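Local coordinates for protein ATP synthase epsilon chain (Caldalkalibacillus thermarum TA2.A1, PDB 5IK2) that binds ATP and forms part of the F1 sector of the rotary, proton-driven ATP synthase, which probably makes ATP from ADP, at residues H[18-23]-H[52-57]; H[59-64]-H[82-87]. The protein carries 2 engineered substitutions. One frame throughout, in Å; residues are numbered along the deposited sequence.

How the contacts relate
Contacts 1 and 2 lie in one sheet of the N-terminal beta-sandwich, with their centres about 15 Å apart. They come in series along the chain: contact 1 (18-23 with 52-57) closes before contact 2 (59-64 with 82-87) opens. Strands 48-54 and 57-64, which follow each other through a tight turn, are antiparallel neighbours and join the two. A probable backbone hydrogen bond links I52 N to T59 O, and I52 CD1 packs on I61 CD1 at 3.5 Å. Contact 1 sits at the outer end of the sandwich, whereas contact 2 reaches the C-terminal helix 114-133 and the ATP site; strand 57-64 thus connects the hairpin end of the sandwich with the face on which that helix lies.

Contact 1: H[18-23]-H[52-57]; sequences GEADIV and IKQGDK
Backbone pairing between I22 and K53 ties strand 19-26 to strand 48-54. K53 N donates to I22 O at 3.2 Å, while K53 O accepts from D21 N at 3.0 Å rather than from I22. D21, with helical backbone angles, and I22 stand opposite K53 as a classic beta bulge interrupting strand 19-26. One step on, V23 and I52 form a non-hydrogen-bonded antiparallel pair.

Two side chains add polar links. The carboxylate of D21 reaches out to the turn: OD2 takes G55 N at 2.6 Å, the donor lying nearly along the C-O axis, although the bond bends at hydrogen (135°). G55 is the second residue of a type II' turn, Q54 to K57, closed by backbone bonds between Q54 and K57 in both directions. Two residues before D21, E19 O accepts from Q54 NE2 at 3.1 Å. That oxygen lies close to the plane of the Q54 amide, yet NE2 stands above the E19 carbonyl plane. An alanine at Q54 would probably leave E19 O without this side-chain donor and open a gap beside A20, where Q54 CG now lies.

Apolar contact falls on both faces of the strands. A20 CB meets I52 CG2 at 3.4 Å, the methyl branch being set anti to the I52 backbone N. On the face of I22 and K53 the two side chains run side by side in the same direction. I22 CG2 touches CB and CD of K53, each at 3.8 Å, and the extended lysine chain then leads its amine away.

Strand 4-9 pairs with the other edge of strand 19-26 through V4 and A20, and its I8 packs on I52. F16 of strand 14-17 meets I52 and Q54, M35 lies against I22, and E58 touches K53.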
ATOM      1  N   GLY H  18     -12.016 -39.211 -51.818  1.00 39.57           N
ATOM      2  CA  GLY H  18     -11.399 -40.463 -52.268  1.00 39.69           C
ATOM      3  C   GLY H  18     -11.900 -40.936 -53.618  1.00 39.51           C
ATOM      4  O   GLY H  18     -12.858 -40.387 -54.162  1.00 39.79           O
ATOM      5  N   GLU H  19     -11.237 -41.959 -54.152  1.00 39.48           N
ATOM      6  CA  GLU H  19     -11.625 -42.578 -55.418  1.00 39.34           C
ATOM      7  C   GLU H  19     -12.493 -43.803 -55.154  1.00 38.39           C
ATOM      8  O   GLU H  19     -12.081 -44.708 -54.426  1.00 38.36           O
ATOM      9  CB  GLU H  19     -10.389 -42.971 -56.224  1.00 40.41           C
ATOM     10  CG  GLU H  19      -9.613 -41.778 -56.756  1.00 41.50           C
ATOM     11  CD  GLU H  19      -8.645 -42.157 -57.859  1.00 42.98           C
ATOM     12  OE1 GLU H  19      -7.788 -43.038 -57.623  1.00 43.74           O
ATOM     13  OE2 GLU H  19      -8.742 -41.572 -58.961  1.00 43.77           O
ATOM     14  N   ALA H  20     -13.685 -43.824 -55.754  1.00 37.17           N
ATOM     15  CA  ALA H  20     -14.679 -44.878 -55.530  1.00 36.11           C
ATOM     16  C   ALA H  20     -14.959 -45.682 -56.799  1.00 35.24           C
ATOM     17  O   ALA H  20     -14.863 -45.160 -57.910  1.00 35.03           O
ATOM     18  CB  ALA H  20     -15.969 -44.264 -55.020  1.00 36.06           C
ATOM     19  N   ASP H  21     -15.313 -46.953 -56.616  1.00 34.30           N
ATOM     20  CA  ASP H  21     -15.737 -47.817 -57.719  1.00 33.88           C
ATOM     21  C   ASP H  21     -17.131 -47.427 -58.192  1.00 33.27           C
ATOM     22  O   ASP H  21     -17.376 -47.313 -59.393  1.00 32.99           O
ATOM     23  CB  ASP H  21     -15.734 -49.291 -57.295  1.00 33.91           C
ATOM     24  CG  ASP H  21     -14.340 -49.815 -57.008  1.00 33.88           C
ATOM     25  OD1 ASP H  21     -13.442 -49.636 -57.856  1.00 34.34           O
ATOM     26  OD2 ASP H  21     -14.141 -50.421 -55.939  1.00 34.02           O
ATOM     27  N   ILE H  22     -18.037 -47.238 -57.234  1.00 33.13           N
ATOM     28  CA  ILE H  22     -19.405 -46.792 -57.502  1.00 33.11           C
ATOM     29  C   ILE H  22     -19.929 -45.952 -56.331  1.00 32.96           C
ATOM     30  O   ILE H  22     -19.597 -46.219 -55.174  1.00 32.68           O
ATOM     31  CB  ILE H  22     -20.340 -47.996 -57.794  1.00 33.32           C
ATOM     32  CG1 ILE H  22     -21.751 -47.523 -58.169  1.00 33.34           C
ATOM     33  CG2 ILE H  22     -20.391 -48.968 -56.617  1.00 33.20           C
ATOM     34  CD1 ILE H  22     -22.595 -48.585 -58.845  1.00 33.27           C
ATOM     35  N   VAL H  23     -20.735 -44.939 -56.649  1.00 33.15           N
ATOM     36  CA  VAL H  23     -21.374 -44.069 -55.657  1.00 33.16           C
ATOM     37  C   VAL H  23     -22.889 -44.258 -55.749  1.00 33.22           C
ATOM     38  O   VAL H  23     -23.515 -43.824 -56.719  1.00 33.08           O
ATOM     39  CB  VAL H  23     -21.010 -42.583 -55.888  1.00 33.16           C
ATOM     40  CG1 VAL H  23     -21.684 -41.684 -54.852  1.00 33.26           C
ATOM     41  CG2 VAL H  23     -19.500 -42.397 -55.855  1.00 33.21           C
ATOM     42  N   ILE H  52     -20.857 -45.448 -50.544  1.00 33.93           N
ATOM     43  CA  ILE H  52     -19.667 -45.441 -51.398  1.00 33.77           C
ATOM     44  C   ILE H  52     -18.937 -46.773 -51.245  1.00 33.53           C
ATOM     45  O   ILE H  52     -18.516 -47.120 -50.140  1.00 32.99           O
ATOM     46  CB  ILE H  52     -18.697 -44.293 -51.025  1.00 33.76           C
ATOM     47  CG1 ILE H  52     -19.417 -42.939 -51.071  1.00 33.80           C
ATOM     48  CG2 ILE H  52     -17.492 -44.280 -51.964  1.00 33.80           C
ATOM     49  CD1 ILE H  52     -18.587 -41.781 -50.560  1.00 33.87           C
ATOM     50  N   LYS H  53     -18.789 -47.504 -52.352  1.00 33.78           N
ATOM     51  CA  LYS H  53     -18.016 -48.750 -52.385  1.00 33.80           C
ATOM     52  C   LYS H  53     -16.612 -48.482 -52.915  1.00 33.24           C
ATOM     53  O   LYS H  53     -16.450 -48.018 -54.045  1.00 32.84           O
ATOM     54  CB  LYS H  53     -18.695 -49.798 -53.271  1.00 34.36           C
ATOM     55  CG  LYS H  53     -19.910 -50.456 -52.644  1.00 35.26           C
ATOM     56  CD  LYS H  53     -20.647 -51.317 -53.658  1.00 35.98           C
ATOM     57  CE  LYS H  53     -21.907 -51.922 -53.064  1.00 36.39           C
ATOM     58  NZ  LYS H  53     -22.826 -52.420 -54.124  1.00 36.92           N
ATOM     59  N   GLN H  54     -15.610 -48.762 -52.082  1.00 32.88           N
ATOM     60  CA  GLN H  54     -14.208 -48.758 -52.485  1.00 32.80           C
ATOM     61  C   GLN H  54     -13.702 -50.188 -52.360  1.00 33.04           C
ATOM     62  O   GLN H  54     -13.085 -50.555 -51.360  1.00 33.16           O
ATOM     63  CB  GLN H  54     -13.398 -47.799 -51.608  1.00 32.70           C
ATOM     64  CG  GLN H  54     -13.736 -46.334 -51.844  1.00 32.57           C
ATOM     65  CD  GLN H  54     -13.048 -45.397 -50.872  1.00 32.17           C
ATOM     66  OE1 GLN H  54     -13.084 -45.603 -49.660  1.00 31.97           O
ATOM     67  NE2 GLN H  54     -12.430 -44.348 -51.400  1.00 32.23           N
ATOM     68  N   GLY H  55     -14.006 -50.994 -53.376  1.00 33.22           N
ATOM     69  CA  GLY H  55     -13.650 -52.411 -53.401  1.00 33.47           C
ATOM     70  C   GLY H  55     -14.392 -53.216 -52.347  1.00 33.76           C
ATOM     71  O   GLY H  55     -15.594 -53.452 -52.464  1.00 34.07           O
ATOM     72  N   ASP H  56     -13.659 -53.626 -51.316  1.00 34.30           N
ATOM     73  CA  ASP H  56     -14.201 -54.392 -50.194  1.00 34.65           C
ATOM     74  C   ASP H  56     -14.897 -53.483 -49.170  1.00 34.88           C
ATOM     75  O   ASP H  56     -15.865 -53.894 -48.528  1.00 34.84           O
ATOM     76  CB  ASP H  56     -13.057 -55.163 -49.520  1.00 35.01           C
ATOM     77  CG  ASP H  56     -13.538 -56.185 -48.508  1.00 35.49           C
ATOM     78  OD1 ASP H  56     -14.529 -56.895 -48.788  1.00 36.29           O
ATOM     79  OD2 ASP H  56     -12.902 -56.294 -47.438  1.00 35.40           O
ATOM     80  N   LYS H  57     -14.400 -52.252 -49.034  1.00 35.27           N
ATOM     81  CA  LYS H  57     -14.884 -51.295 -48.037  1.00 35.46           C
ATOM     82  C   LYS H  57     -16.150 -50.563 -48.501  1.00 35.25           C
ATOM     83  O   LYS H  57     -16.181 -50.010 -49.603  1.00 34.77           O
ATOM     84  CB  LYS H  57     -13.780 -50.272 -47.739  1.00 35.76           C
ATOM     85  CG  LYS H  57     -14.040 -49.360 -46.549  1.00 36.17           C
ATOM     86  CD  LYS H  57     -12.887 -48.389 -46.349  1.00 36.43           C
ATOM     87  CE  LYS H  57     -13.132 -47.459 -45.172  1.00 36.59           C
ATOM     88  NZ  LYS H  57     -12.005 -46.507 -44.968  1.00 36.56           N
TER

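Contact 2: H[59-64]-H[82-87]; sequences TLIAVS and AELPEE
An antiparallel pairing joins A62 of strand 57-64 to E83, at the end of the short strand 81-83 and one of the residues that bind ATP in this protein, although no nucleotide is bound to this chain. A62 N donates to E83 O at 2.9 Å, and E83 N returns a bond to A62 O at 3.1 Å. A62 O also accepts from a water, 2.9 Å away, that donates to E83 OE1 as well, and the CA-H of A82 approaches the same oxygen. E83 OE2 makes a salt bridge to R127 of helix 114-133, another ATP-binding residue. A62 CB faces V126 and V130 of that helix, so this side of the sheet meets the C-terminal helical domain.

The other face turns into the beta-sandwich of the epsilon N-terminal domain. There A82 CB touches I61 CG2 at 4.0 Å and, more loosely, V63 CG2, both methyls lying to the same side of it, and I8 of strand 4-9 adds to both I61 and A82.

Beyond E83 the chain leaves the sheet. L84 starts off pointing away from strand 57-64, but its CD2 comes back to touch T59 CG2 at 3.7 Å and I61 CG1 at 3.8 Å; its side chain lies alongside that of I61. P85 CD rests on L60 O at 3.4 Å. The turn that follows is tied by L84 N donating almost straight (174°) to E87 OE2, and by E87 N bonding to L84 O.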
ATOM      1  N   THR H  59     -18.856 -47.458 -47.173  1.00 33.00           N
ATOM      2  CA  THR H  59     -18.980 -46.308 -46.271  1.00 32.15           C
ATOM      3  C   THR H  59     -20.327 -45.619 -46.498  1.00 31.64           C
ATOM      4  O   THR H  59     -20.627 -45.200 -47.617  1.00 31.41           O
ATOM      5  CB  THR H  59     -17.843 -45.289 -46.501  1.00 31.84           C
ATOM      6  OG1 THR H  59     -16.581 -45.966 -46.511  1.00 31.73           O
ATOM      7  CG2 THR H  59     -17.829 -44.221 -45.411  1.00 31.88           C
ATOM      8  N   LEU H  60     -21.131 -45.518 -45.438  1.00 31.21           N
ATOM      9  CA  LEU H  60     -22.397 -44.778 -45.469  1.00 31.01           C
ATOM     10  C   LEU H  60     -22.186 -43.372 -44.913  1.00 30.70           C
ATOM     11  O   LEU H  60     -21.582 -43.212 -43.855  1.00 30.29           O
ATOM     12  CB  LEU H  60     -23.464 -45.492 -44.634  1.00 30.99           C
ATOM     13  CG  LEU H  60     -23.832 -46.931 -45.013  1.00 31.15           C
ATOM     14  CD1 LEU H  60     -24.899 -47.462 -44.068  1.00 31.37           C
ATOM     15  CD2 LEU H  60     -24.310 -47.031 -46.453  1.00 31.15           C
ATOM     16  N   ILE H  61     -22.677 -42.365 -45.640  1.00 30.50           N
ATOM     17  CA  ILE H  61     -22.691 -40.975 -45.181  1.00 30.16           C
ATOM     18  C   ILE H  61     -24.151 -40.533 -45.088  1.00 29.90           C
ATOM     19  O   ILE H  61     -24.885 -40.612 -46.072  1.00 30.00           O
ATOM     20  CB  ILE H  61     -21.933 -40.030 -46.146  1.00 30.42           C
ATOM     21  CG1 ILE H  61     -20.496 -40.529 -46.386  1.00 30.62           C
ATOM     22  CG2 ILE H  61     -21.917 -38.602 -45.606  1.00 30.48           C
ATOM     23  CD1 ILE H  61     -20.342 -41.469 -47.564  1.00 30.74           C
ATOM     24  N   ALA H  62     -24.562 -40.077 -43.906  1.00 29.58           N
ATOM     25  CA  ALA H  62     -25.917 -39.556 -43.697  1.00 28.97           C
ATOM     26  C   ALA H  62     -26.025 -38.174 -44.332  1.00 28.30           C
ATOM     27  O   ALA H  62     -25.422 -37.231 -43.837  1.00 28.39           O
ATOM     28  CB  ALA H  62     -26.235 -39.483 -42.207  1.00 29.03           C
ATOM     29  N   VAL H  63     -26.780 -38.068 -45.427  1.00 27.77           N
ATOM     30  CA  VAL H  63     -26.930 -36.813 -46.178  1.00 27.54           C
ATOM     31  C   VAL H  63     -28.385 -36.336 -46.149  1.00 27.47           C
ATOM     32  O   VAL H  63     -29.304 -37.127 -46.372  1.00 27.17           O
ATOM     33  CB  VAL H  63     -26.467 -36.980 -47.647  1.00 27.52           C
ATOM     34  CG1 VAL H  63     -26.720 -35.710 -48.459  1.00 27.39           C
ATOM     35  CG2 VAL H  63     -24.993 -37.368 -47.693  1.00 27.53           C
ATOM     36  N   SER H  64     -28.578 -35.043 -45.879  1.00 27.51           N
ATOM     37  CA  SER H  64     -29.903 -34.412 -45.915  1.00 27.61           C
ATOM     38  C   SER H  64     -29.827 -33.042 -46.589  1.00 27.47           C
ATOM     39  O   SER H  64     -28.882 -32.285 -46.362  1.00 27.16           O
ATOM     40  CB  SER H  64     -30.479 -34.271 -44.500  1.00 27.68           C
ATOM     41  OG  SER H  64     -29.904 -33.180 -43.799  1.00 27.75           O
ATOM     42  N   ALA H  82     -23.849 -33.515 -43.779  1.00 28.56           N
ATOM     43  CA  ALA H  82     -23.265 -34.791 -44.191  1.00 28.94           C
ATOM     44  C   ALA H  82     -22.362 -35.302 -43.068  1.00 29.34           C
ATOM     45  O   ALA H  82     -21.457 -34.586 -42.636  1.00 29.73           O
ATOM     46  CB  ALA H  82     -22.482 -34.625 -45.483  1.00 28.86           C
ATOM     47  N   GLU H  83     -22.622 -36.516 -42.584  1.00 29.75           N
ATOM     48  CA  GLU H  83     -21.826 -37.107 -41.504  1.00 30.09           C
ATOM     49  C   GLU H  83     -21.506 -38.575 -41.759  1.00 30.48           C
ATOM     50  O   GLU H  83     -22.372 -39.342 -42.183  1.00 30.62           O
ATOM     51  CB  GLU H  83     -22.550 -36.993 -40.157  1.00 30.14           C
ATOM     52  CG  GLU H  83     -22.816 -35.569 -39.674  1.00 30.16           C
ATOM     53  CD  GLU H  83     -24.206 -35.038 -39.997  1.00 30.25           C
ATOM     54  OE1 GLU H  83     -25.087 -35.809 -40.433  1.00 30.25           O
ATOM     55  OE2 GLU H  83     -24.423 -33.826 -39.794  1.00 30.38           O
ATOM     56  N   LEU H  84     -20.257 -38.951 -41.477  1.00 30.74           N
ATOM     57  CA  LEU H  84     -19.846 -40.355 -41.382  1.00 31.08           C
ATOM     58  C   LEU H  84     -20.395 -40.922 -40.063  1.00 31.60           C
ATOM     59  O   LEU H  84     -20.752 -40.147 -39.173  1.00 31.84           O
ATOM     60  CB  LEU H  84     -18.316 -40.458 -41.397  1.00 31.14           C
ATOM     61  CG  LEU H  84     -17.581 -39.932 -42.635  1.00 31.03           C
ATOM     62  CD1 LEU H  84     -16.125 -39.636 -42.306  1.00 30.99           C
ATOM     63  CD2 LEU H  84     -17.684 -40.919 -43.787  1.00 31.11           C
ATOM     64  N   PRO H  85     -20.460 -42.267 -39.920  1.00 32.22           N
ATOM     65  CA  PRO H  85     -21.039 -42.867 -38.702  1.00 32.73           C
ATOM     66  C   PRO H  85     -20.426 -42.384 -37.381  1.00 33.48           C
ATOM     67  O   PRO H  85     -21.161 -42.094 -36.435  1.00 33.00           O
ATOM     68  CB  PRO H  85     -20.773 -44.366 -38.892  1.00 32.63           C
ATOM     69  CG  PRO H  85     -20.679 -44.548 -40.366  1.00 32.30           C
ATOM     70  CD  PRO H  85     -19.981 -43.311 -40.848  1.00 32.25           C
ATOM     71  N   GLU H  86     -19.096 -42.289 -37.340  1.00 34.84           N
ATOM     72  CA  GLU H  86     -18.362 -41.904 -36.123  1.00 35.83           C
ATOM     73  C   GLU H  86     -18.616 -40.472 -35.619  1.00 36.25           C
ATOM     74  O   GLU H  86     -18.454 -40.208 -34.426  1.00 36.45           O
ATOM     75  CB  GLU H  86     -16.844 -42.137 -36.286  1.00 36.20           C
ATOM     76  CG  GLU H  86     -16.122 -41.260 -37.319  1.00 36.54           C
ATOM     77  CD  GLU H  86     -15.887 -41.939 -38.664  1.00 36.84           C
ATOM     78  OE1 GLU H  86     -16.715 -42.785 -39.076  1.00 36.82           O
ATOM     79  OE2 GLU H  86     -14.873 -41.609 -39.320  1.00 36.41           O
ATOM     80  N   GLU H  87     -19.011 -39.563 -36.513  1.00 36.76           N
ATOM     81  CA  GLU H  87     -19.189 -38.141 -36.165  1.00 37.04           C
ATOM     82  C   GLU H  87     -20.665 -37.689 -36.064  1.00 37.00           C
ATOM     83  O   GLU H  87     -20.967 -36.505 -36.241  1.00 37.01           O
ATOM     84  CB  GLU H  87     -18.376 -37.255 -37.132  1.00 36.87           C
ATOM     85  CG  GLU H  87     -18.877 -37.189 -38.574  1.00 36.76           C
ATOM     86  CD  GLU H  87     -17.837 -36.667 -39.563  1.00 36.55           C
ATOM     87  OE1 GLU H  87     -16.792 -36.124 -39.144  1.00 36.62           O
ATOM     88  OE2 GLU H  87     -18.070 -36.802 -40.781  1.00 35.99           O
TER
HETATM   89  O   HOH W   1     -27.099 -35.295 -42.501  1.00 32.17           O